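PDB 3QHA: putative oxidoreductase from Mycobacterium avium, which probably catalyses the NAD(P)-dependent oxidation of a hydroxy acid, much as 3-hydroxyisobutyrate dehydrogenases do. Local coordinates for the interface of chains A and B. Coordinates in Å, arbitrary orientation; residue numbers count along the deposited sequence, not the author numbering. Chains: chain A/B, Putative oxidoreductase.

Contact 1 and contact 2 are patches of one two-fold symmetric interface of chains A and B and share the same methionine insertion with the chains exchanged; the centres of their C-alpha atoms are about 21 Å apart. A:Met230 in contact 1 and B:Met230 in contact 2 enter between helices 176-204 and 209-223 of the partner. Contact 1 adds the helix-to-helix approach of A:Ala183 and A:Arg184; contact 2 adds B:Ile229 and B:Met235, on either side of the inserted methionine in sequence. The reciprocal exchange suits a dimer, the usual minimum assembly in this family, although the structure alone does not prove it in solution.

Contact 1: the interface of chains A and B. Residues chain A 183-184, 230; chain B 195, 198-199, 212-213, 216.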
loop_
_atom_site.group_PDB
_atom_site.type_symbol
_atom_site.label_atom_id
_atom_site.label_comp_id
_atom_site.label_asym_id
_atom_site.label_seq_id
_atom_site.Cartn_x
_atom_site.Cartn_y
_atom_site.Cartn_z
ATOM N N ALA A 183 -14.997 -3.961 -1.208
ATOM C CA ALA A 183 -13.843 -4.639 -1.783
ATOM C C ALA A 183 -12.573 -3.837 -1.505
ATOM O O ALA A 183 -11.568 -4.395 -1.055
ATOM C CB ALA A 183 -14.028 -4.845 -3.275
ATOM N N ARG A 184 -12.624 -2.531 -1.757
ATOM C CA ARG A 184 -11.447 -1.681 -1.574
ATOM C C ARG A 184 -10.979 -1.701 -0.120
ATOM O O ARG A 184 -9.799 -1.904 0.158
ATOM C CB ARG A 184 -11.731 -0.244 -2.026
ATOM C CG ARG A 184 -10.484 0.626 -2.153
ATOM C CD ARG A 184 -10.059 1.249 -0.829
ATOM N NE ARG A 184 -8.728 1.840 -0.921
ATOM C CZ ARG A 184 -7.581 1.164 -0.863
ATOM N NH1 ARG A 184 -7.566 -0.159 -0.705
ATOM N NH2 ARG A 184 -6.433 1.822 -0.962
ATOM N N MET A 230 -2.883 -5.237 -9.135
ATOM C CA MET A 230 -4.243 -5.162 -9.667
ATOM C C MET A 230 -4.216 -4.637 -11.099
ATOM O O MET A 230 -4.622 -3.508 -11.373
ATOM C CB MET A 230 -5.114 -4.272 -8.769
ATOM C CG MET A 230 -5.144 -4.731 -7.312
ATOM S SD MET A 230 -6.176 -3.741 -6.199
ATOM C CE MET A 230 -7.726 -4.631 -6.267
ATOM N N ALA B 195 -4.989 -8.389 -2.178
ATOM C CA ALA B 195 -5.486 -7.649 -3.336
ATOM C C ALA B 195 -6.244 -8.583 -4.281
ATOM O O ALA B 195 -7.336 -8.255 -4.747
ATOM C CB ALA B 195 -4.345 -6.961 -4.064
ATOM N N ALA B 198 -9.549 -9.456 -2.912
ATOM C CA ALA B 198 -10.432 -8.310 -3.147
ATOM C C ALA B 198 -10.944 -8.281 -4.584
ATOM O O ALA B 198 -12.121 -7.996 -4.818
ATOM C CB ALA B 198 -9.718 -7.006 -2.820
ATOM N N MET B 199 -10.054 -8.570 -5.536
ATOM C CA MET B 199 -10.422 -8.644 -6.952
ATOM C C MET B 199 -11.438 -9.757 -7.215
ATOM O O MET B 199 -12.320 -9.604 -8.057
ATOM C CB MET B 199 -9.187 -8.876 -7.828
ATOM C CG MET B 199 -8.211 -7.714 -7.857
ATOM S SD MET B 199 -6.560 -8.210 -8.385
ATOM C CE MET B 199 -6.829 -8.507 -10.132
ATOM N N LEU B 212 -11.486 -0.498 -9.842
ATOM C CA LEU B 212 -11.084 -0.847 -8.475
ATOM C C LEU B 212 -9.591 -0.609 -8.269
ATOM O O LEU B 212 -9.182 -0.061 -7.246
ATOM C CB LEU B 212 -11.427 -2.307 -8.148
ATOM C CG LEU B 212 -10.929 -2.827 -6.788
ATOM C CD1 LEU B 212 -11.504 -2.001 -5.643
ATOM C CD2 LEU B 212 -11.250 -4.305 -6.610
ATOM N N GLY B 213 -8.788 -1.027 -9.244
ATOM C CA GLY B 213 -7.347 -0.816 -9.202
ATOM C C GLY B 213 -6.981 0.656 -9.198
ATOM O O GLY B 213 -6.121 1.079 -8.428
ATOM N N VAL B 216 -7.668 2.031 -5.730
ATOM C CA VAL B 216 -6.674 1.532 -4.780
ATOM C C VAL B 216 -5.371 2.322 -4.879
ATOM O O VAL B 216 -4.880 2.843 -3.878
ATOM C CB VAL B 216 -6.381 0.028 -5.000
ATOM C CG1 VAL B 216 -5.176 -0.422 -4.167
ATOM C CG2 VAL B 216 -7.613 -0.808 -4.659
#
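A:Met230 pushes its thioether between helices 176-204 and 209-223 of chain B, and apolar packing round it makes up most of this patch. The chain runs straight as far as the sulfur and bends only at the last torsion (chi3 93°), which turns the terminal methyl CE to B:Met199 CG at 3.5 Å and B:Leu212 CD2 at 3.6 Å. The sulfur meets a different wall: A:Met230 SD lies 3.6 Å from B:Val216 CG2, with the two side chains nearly perpendicular. A:Met230 and B:Met199 run alongside in opposite senses, CG of the former beside SD of the latter at 3.9 Å. B:Ala195 CB closes in on the same CG, and B:Gly213, with no side chain, presents its CA to A:Met230 CB.

The arginine contributes by packing. In A:Arg184 the bend at chi2 (-84°) carries the chain towards B:Val216, and chi4 (-79°) turns a guanidinium face to its CA, 3.8 Å above the plane and towards the rim. Its NH2 stands 3.5 Å from B:Val216 O, a contact and not a hydrogen bond, while the aliphatic CB rests against B:Leu212 CD1.

Backbone-to-methyl packing brings the two helices 176-204 together, A:Ala183 O meeting B:Ala198 CB at 3.7 Å.

A:Ala183 and A:Arg184 lie on the long helix 176-204, whereas A:Met230 follows the 3-10 helix 226-229, so two separate segments of chain A meet the helical pair of chain B.

Contact 2: the interface of chains A and B. Residues chain A 195, 198-199, 212, 216; chain B 229-230, 235.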
loop_
_atom_site.group_PDB
_atom_site.type_symbol
_atom_site.label_atom_id
_atom_site.label_comp_id
_atom_site.label_asym_id
_atom_site.label_seq_id
_atom_site.Cartn_x
_atom_site.Cartn_y
_atom_site.Cartn_z
ATOM N N ALA A 195 0.405 -5.761 8.052
ATOM C CA ALA A 195 1.432 -4.841 8.548
ATOM C C ALA A 195 1.777 -5.104 10.013
ATOM O O ALA A 195 2.949 -5.136 10.377
ATOM C CB ALA A 195 0.980 -3.385 8.363
ATOM N N ALA A 198 3.810 -8.158 10.290
ATOM C CA ALA A 198 5.198 -7.856 9.909
ATOM C C ALA A 198 5.971 -7.199 11.057
ATOM O O ALA A 198 7.161 -7.473 11.252
ATOM C CB ALA A 198 5.232 -6.970 8.668
ATOM N N MET A 199 5.281 -6.346 11.815
ATOM C CA MET A 199 5.871 -5.645 12.956
ATOM C C MET A 199 6.179 -6.600 14.113
ATOM O O MET A 199 7.202 -6.455 14.787
ATOM C CB MET A 199 4.935 -4.528 13.441
ATOM C CG MET A 199 4.749 -3.382 12.450
ATOM S SD MET A 199 3.329 -2.321 12.820
ATOM C CE MET A 199 3.878 -1.493 14.309
ATOM N N LEU A 212 11.477 0.192 9.767
ATOM C CA LEU A 212 10.740 -0.676 8.843
ATOM C C LEU A 212 9.570 0.089 8.236
ATOM O O LEU A 212 9.388 0.088 7.018
ATOM C CB LEU A 212 10.235 -1.934 9.558
ATOM C CG LEU A 212 9.337 -2.896 8.767
ATOM C CD1 LEU A 212 10.054 -3.459 7.551
ATOM C CD2 LEU A 212 8.853 -4.019 9.665
ATOM N N VAL A 216 8.720 0.832 4.237
ATOM C CA VAL A 216 7.450 0.438 3.627
ATOM C C VAL A 216 6.751 1.619 2.954
ATOM O O VAL A 216 6.351 1.531 1.790
ATOM C CB VAL A 216 6.496 -0.180 4.676
ATOM C CG1 VAL A 216 5.090 -0.335 4.105
ATOM C CG2 VAL A 216 7.037 -1.523 5.171
ATOM N N ILE B 229 0.025 2.441 9.072
ATOM C CA ILE B 229 -0.282 1.898 10.394
ATOM C C ILE B 229 0.982 1.501 11.168
ATOM O O ILE B 229 0.905 1.169 12.351
ATOM C CB ILE B 229 -1.249 0.683 10.286
ATOM C CG1 ILE B 229 -2.187 0.625 11.495
ATOM C CG2 ILE B 229 -0.480 -0.623 10.123
ATOM C CD1 ILE B 229 -3.209 1.747 11.530
ATOM N N MET B 230 2.136 1.550 10.506
ATOM C CA MET B 230 3.394 1.101 11.104
ATOM C C MET B 230 4.119 2.292 11.725
ATOM O O MET B 230 5.157 2.741 11.234
ATOM C CB MET B 230 4.269 0.402 10.056
ATOM C CG MET B 230 3.547 -0.706 9.293
ATOM S SD MET B 230 4.534 -1.439 7.969
ATOM C CE MET B 230 5.582 -2.552 8.897
ATOM N N MET B 235 5.250 -3.555 20.149
ATOM C CA MET B 235 3.921 -4.144 19.949
ATOM C C MET B 235 3.094 -4.278 21.236
ATOM O O MET B 235 2.175 -5.096 21.312
ATOM C CB MET B 235 4.047 -5.493 19.233
ATOM C CG MET B 235 4.660 -5.376 17.843
ATOM S SD MET B 235 3.775 -4.201 16.797
ATOM C CE MET B 235 2.306 -5.147 16.385
#
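B:Met230 and A:Met199 lie obliquely across one another in the all-helical C-terminal region typical of the 3-hydroxyisobutyrate dehydrogenase family, whose members commonly associate through this region. The two thioethers are staggered: B:Met230 CE reaches A:Met199 CG at 3.7 Å, while A:Met199 SD sits back over the base of its partner, 3.8 Å from B:Met230 CA. B:Met230 is extended through chi2 (175°) and bends at chi3 (80°), which directs its methyl into the angle between A:Met199 and A:Leu212. There the methyl packs against the A:Leu212 branch CD2 at 3.7 Å, the side chains again meeting at a slant. A:Val216 stands roughly perpendicular to the inserted methionine and offers CG2 to its sulfur, B:Met230 SD, at 3.8 Å. The small A:Ala195 lies alongside the stem, with CB 3.8 Å from B:Met230 CG, and A:Ala198 CB is a more distant neighbour of the methyl.

A:Met199 is flanked a second time, by B:Met235, which lies on the side of A:Met199 away from B:Met230 CE and runs at about a right angle to it. Bends at both chi2 and chi3 fold B:Met235 back, and its SD approaches A:Met199 CB at 3.6 Å and the terminal methyl CE of A:Met199 at 3.7 Å. B:Met230 thus touches CG and SD of A:Met199, and B:Met235 its CB and CE. B:Ile229, at the end of the 3-10 helix 226-229, adds its branch methyl CG2 against A:Ala195 CB, 3.6 Å away, just before the chain leads into B:Met230.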